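Local coordinates for protein eukaryotic translation initiation factor 4 gamma 5 (Trypanosoma cruzi, PDB 6OZU) that probably serves as a scaffold in translation initiation, its MIF4G domain resembling those that bind the eIF4A helicase in other eIF4G proteins, at residues A[199-202]-A[203-207]. Numbering follows the deposited sequence.
Sequences PKFR and AVLEE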
ATOM      1  N   PRO A 199       3.110   9.221  12.848  1.00 46.32           N
ATOM      2  CA  PRO A 199       4.321   8.851  13.609  1.00 46.57           C
ATOM      3  C   PRO A 199       4.902   7.493  13.219  1.00 50.16           C
ATOM      4  O   PRO A 199       6.112   7.307  13.359  1.00 51.00           O
ATOM      5  CB  PRO A 199       3.836   8.844  15.059  1.00 49.08           C
ATOM      6  CG  PRO A 199       2.617   9.728  15.038  1.00 53.79           C
ATOM      7  CD  PRO A 199       1.961   9.369  13.763  1.00 48.33           C
ATOM      8  N   LYS A 200       4.053   6.557  12.717  1.00 45.03           N
ATOM      9  CA  LYS A 200       4.453   5.218  12.275  1.00 44.00           C
ATOM     10  C   LYS A 200       5.295   5.290  10.998  1.00 48.89           C
ATOM     11  O   LYS A 200       6.276   4.551  10.878  1.00 51.02           O
ATOM     12  CB  LYS A 200       3.231   4.323  12.054  1.00 45.45           C
ATOM     13  CG  LYS A 200       2.701   3.609  13.272  1.00 49.06           C
ATOM     14  CD  LYS A 200       1.447   2.806  12.908  1.00 58.01           C
ATOM     15  CE  LYS A 200       1.131   1.684  13.868  1.00 84.48           C
ATOM     16  NZ  LYS A 200       1.635   0.352  13.397  1.00 97.59           N
ATOM     17  N   PHE A 201       4.905   6.156  10.043  1.00 45.00           N
ATOM     18  CA  PHE A 201       5.629   6.346   8.778  1.00 44.63           C
ATOM     19  C   PHE A 201       6.950   7.057   9.017  1.00 49.56           C
ATOM     20  O   PHE A 201       7.938   6.745   8.362  1.00 50.34           O
ATOM     21  CB  PHE A 201       4.773   7.109   7.758  1.00 45.71           C
ATOM     22  CG  PHE A 201       5.355   7.161   6.361  1.00 46.57           C
ATOM     23  CD1 PHE A 201       5.436   6.008   5.574  1.00 48.37           C
ATOM     24  CD2 PHE A 201       5.775   8.367   5.810  1.00 47.60           C
ATOM     25  CE1 PHE A 201       5.976   6.058   4.282  1.00 47.58           C
ATOM     26  CE2 PHE A 201       6.297   8.417   4.510  1.00 49.46           C
ATOM     27  CZ  PHE A 201       6.383   7.263   3.750  1.00 46.50           C
ATOM     28  N   ARG A 202       6.970   7.995   9.976  1.00 46.28           N
ATOM     29  CA  ARG A 202       8.168   8.744  10.387  1.00 45.98           C
ATOM     30  C   ARG A 202       9.207   7.768  10.960  1.00 48.21           C
ATOM     31  O   ARG A 202      10.388   7.882  10.639  1.00 48.70           O
ATOM     32  CB  ARG A 202       7.796   9.849  11.393  1.00 44.82           C
ATOM     33  CG  ARG A 202       8.954  10.716  11.815  1.00 53.36           C
ATOM     34  CD  ARG A 202       8.608  11.590  13.003  1.00 58.73           C
ATOM     35  NE  ARG A 202       9.684  12.521  13.339  1.00 63.59           N
ATOM     36  CZ  ARG A 202      10.729  12.278  14.123  1.00 74.55           C
ATOM     37  NH1 ARG A 202      10.928  11.067  14.622  1.00 68.59           N
ATOM     38  NH2 ARG A 202      11.612  13.236  14.374  1.00 58.42           N
ATOM     39  N   ALA A 203       8.749   6.806  11.771  1.00 43.70           N
ATOM     40  CA  ALA A 203       9.550   5.741  12.383  1.00 44.67           C
ATOM     41  C   ALA A 203      10.235   4.852  11.330  1.00 51.57           C
ATOM     42  O   ALA A 203      11.391   4.472  11.517  1.00 54.26           O
ATOM     43  CB  ALA A 203       8.672   4.891  13.280  1.00 45.22           C
ATOM     44  N   VAL A 204       9.516   4.532  10.231  1.00 47.38           N
ATOM     45  CA  VAL A 204       9.980   3.739   9.084  1.00 46.95           C
ATOM     46  C   VAL A 204      11.144   4.468   8.406  1.00 51.52           C
ATOM     47  O   VAL A 204      12.174   3.849   8.125  1.00 53.24           O
ATOM     48  CB  VAL A 204       8.808   3.418   8.110  1.00 49.67           C
ATOM     49  CG1 VAL A 204       9.299   2.904   6.751  1.00 49.53           C
ATOM     50  CG2 VAL A 204       7.875   2.409   8.735  1.00 49.13           C
ATOM     51  N   LEU A 205      10.992   5.785   8.189  1.00 45.36           N
ATOM     52  CA  LEU A 205      12.030   6.607   7.586  1.00 44.19           C
ATOM     53  C   LEU A 205      13.238   6.738   8.476  1.00 50.64           C
ATOM     54  O   LEU A 205      14.340   6.840   7.949  1.00 52.42           O
ATOM     55  CB  LEU A 205      11.516   7.987   7.129  1.00 42.72           C
ATOM     56  CG  LEU A 205      10.292   8.014   6.204  1.00 44.28           C
ATOM     57  CD1 LEU A 205       9.952   9.426   5.852  1.00 44.34           C
ATOM     58  CD2 LEU A 205      10.507   7.184   4.939  1.00 41.60           C
ATOM     59  N   GLU A 206      13.055   6.700   9.809  1.00 48.25           N
ATOM     60  CA  GLU A 206      14.158   6.756  10.784  1.00 50.27           C
ATOM     61  C   GLU A 206      14.959   5.456  10.748  1.00 55.64           C
ATOM     62  O   GLU A 206      16.173   5.503  10.924  1.00 58.60           O
ATOM     63  CB  GLU A 206      13.661   7.038  12.210  1.00 52.60           C
ATOM     64  CG  GLU A 206      13.273   8.485  12.476  1.00 63.37           C
ATOM     65  CD  GLU A 206      14.396   9.498  12.634  1.00 98.37           C
ATOM     66  OE1 GLU A 206      14.252  10.610  12.081  1.00 95.54           O
ATOM     67  OE2 GLU A 206      15.409   9.193  13.304  1.00105.37           O
ATOM     68  N   GLU A 207      14.292   4.301  10.499  1.00 49.49           N
ATOM     69  CA  GLU A 207      14.933   2.996  10.354  1.00 49.80           C
ATOM     70  C   GLU A 207      15.822   2.932   9.121  1.00 56.77           C
ATOM     71  O   GLU A 207      16.950   2.458   9.214  1.00 59.23           O
ATOM     72  CB  GLU A 207      13.912   1.868  10.321  1.00 49.96           C
ATOM     73  CG  GLU A 207      13.569   1.368  11.698  1.00 56.93           C
ATOM     74  CD  GLU A 207      12.588   0.219  11.742  1.00 74.67           C
ATOM     75  OE1 GLU A 207      13.022  -0.928  12.010  1.00 69.46           O
ATOM     76  OE2 GLU A 207      11.381   0.474  11.525  1.00 65.60           O
TER
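Arg202 and Glu206, one helical turn apart, run side by side and point the same way, yet their charged ends do not form a salt bridge. With CG anti to the backbone N (chi1 -177°) and an extended chain, Arg202 passes alongside Glu206, so that NH1 comes within 4.1 Å of Glu206 CG. The carboxylate is turned nearly parallel to the guanidinium, the planes 8° apart, and OE1 lies over one guanidinium face, 4.2 Å from NH1. Any attraction is therefore probably electrostatic alone, since no N-H points at that oxygen; the directed salt bridge of Arg202 goes through NE to Asp229 on helix 215-235.

On the buried side Phe201 and Leu205 repeat the i/i+4 spacing without charge. Ring atom CE2 of Phe201 meets CD1 of Leu205 obliquely at 4.0 Å, while Leu205 CG rests 3.4 Å from Phe201 O. The backbone bond from Leu205 N to that same oxygen (3.2 Å) ties the pair together. Such i/i+4 pairing belongs to any alpha-helix; here it presents Phe201 and Leu205 to helix 173-186, and Arg202 and Glu206, with Leu205 again, to Val225 of helix 215-235, within the all-helical, HEAT-like MIF4G fold.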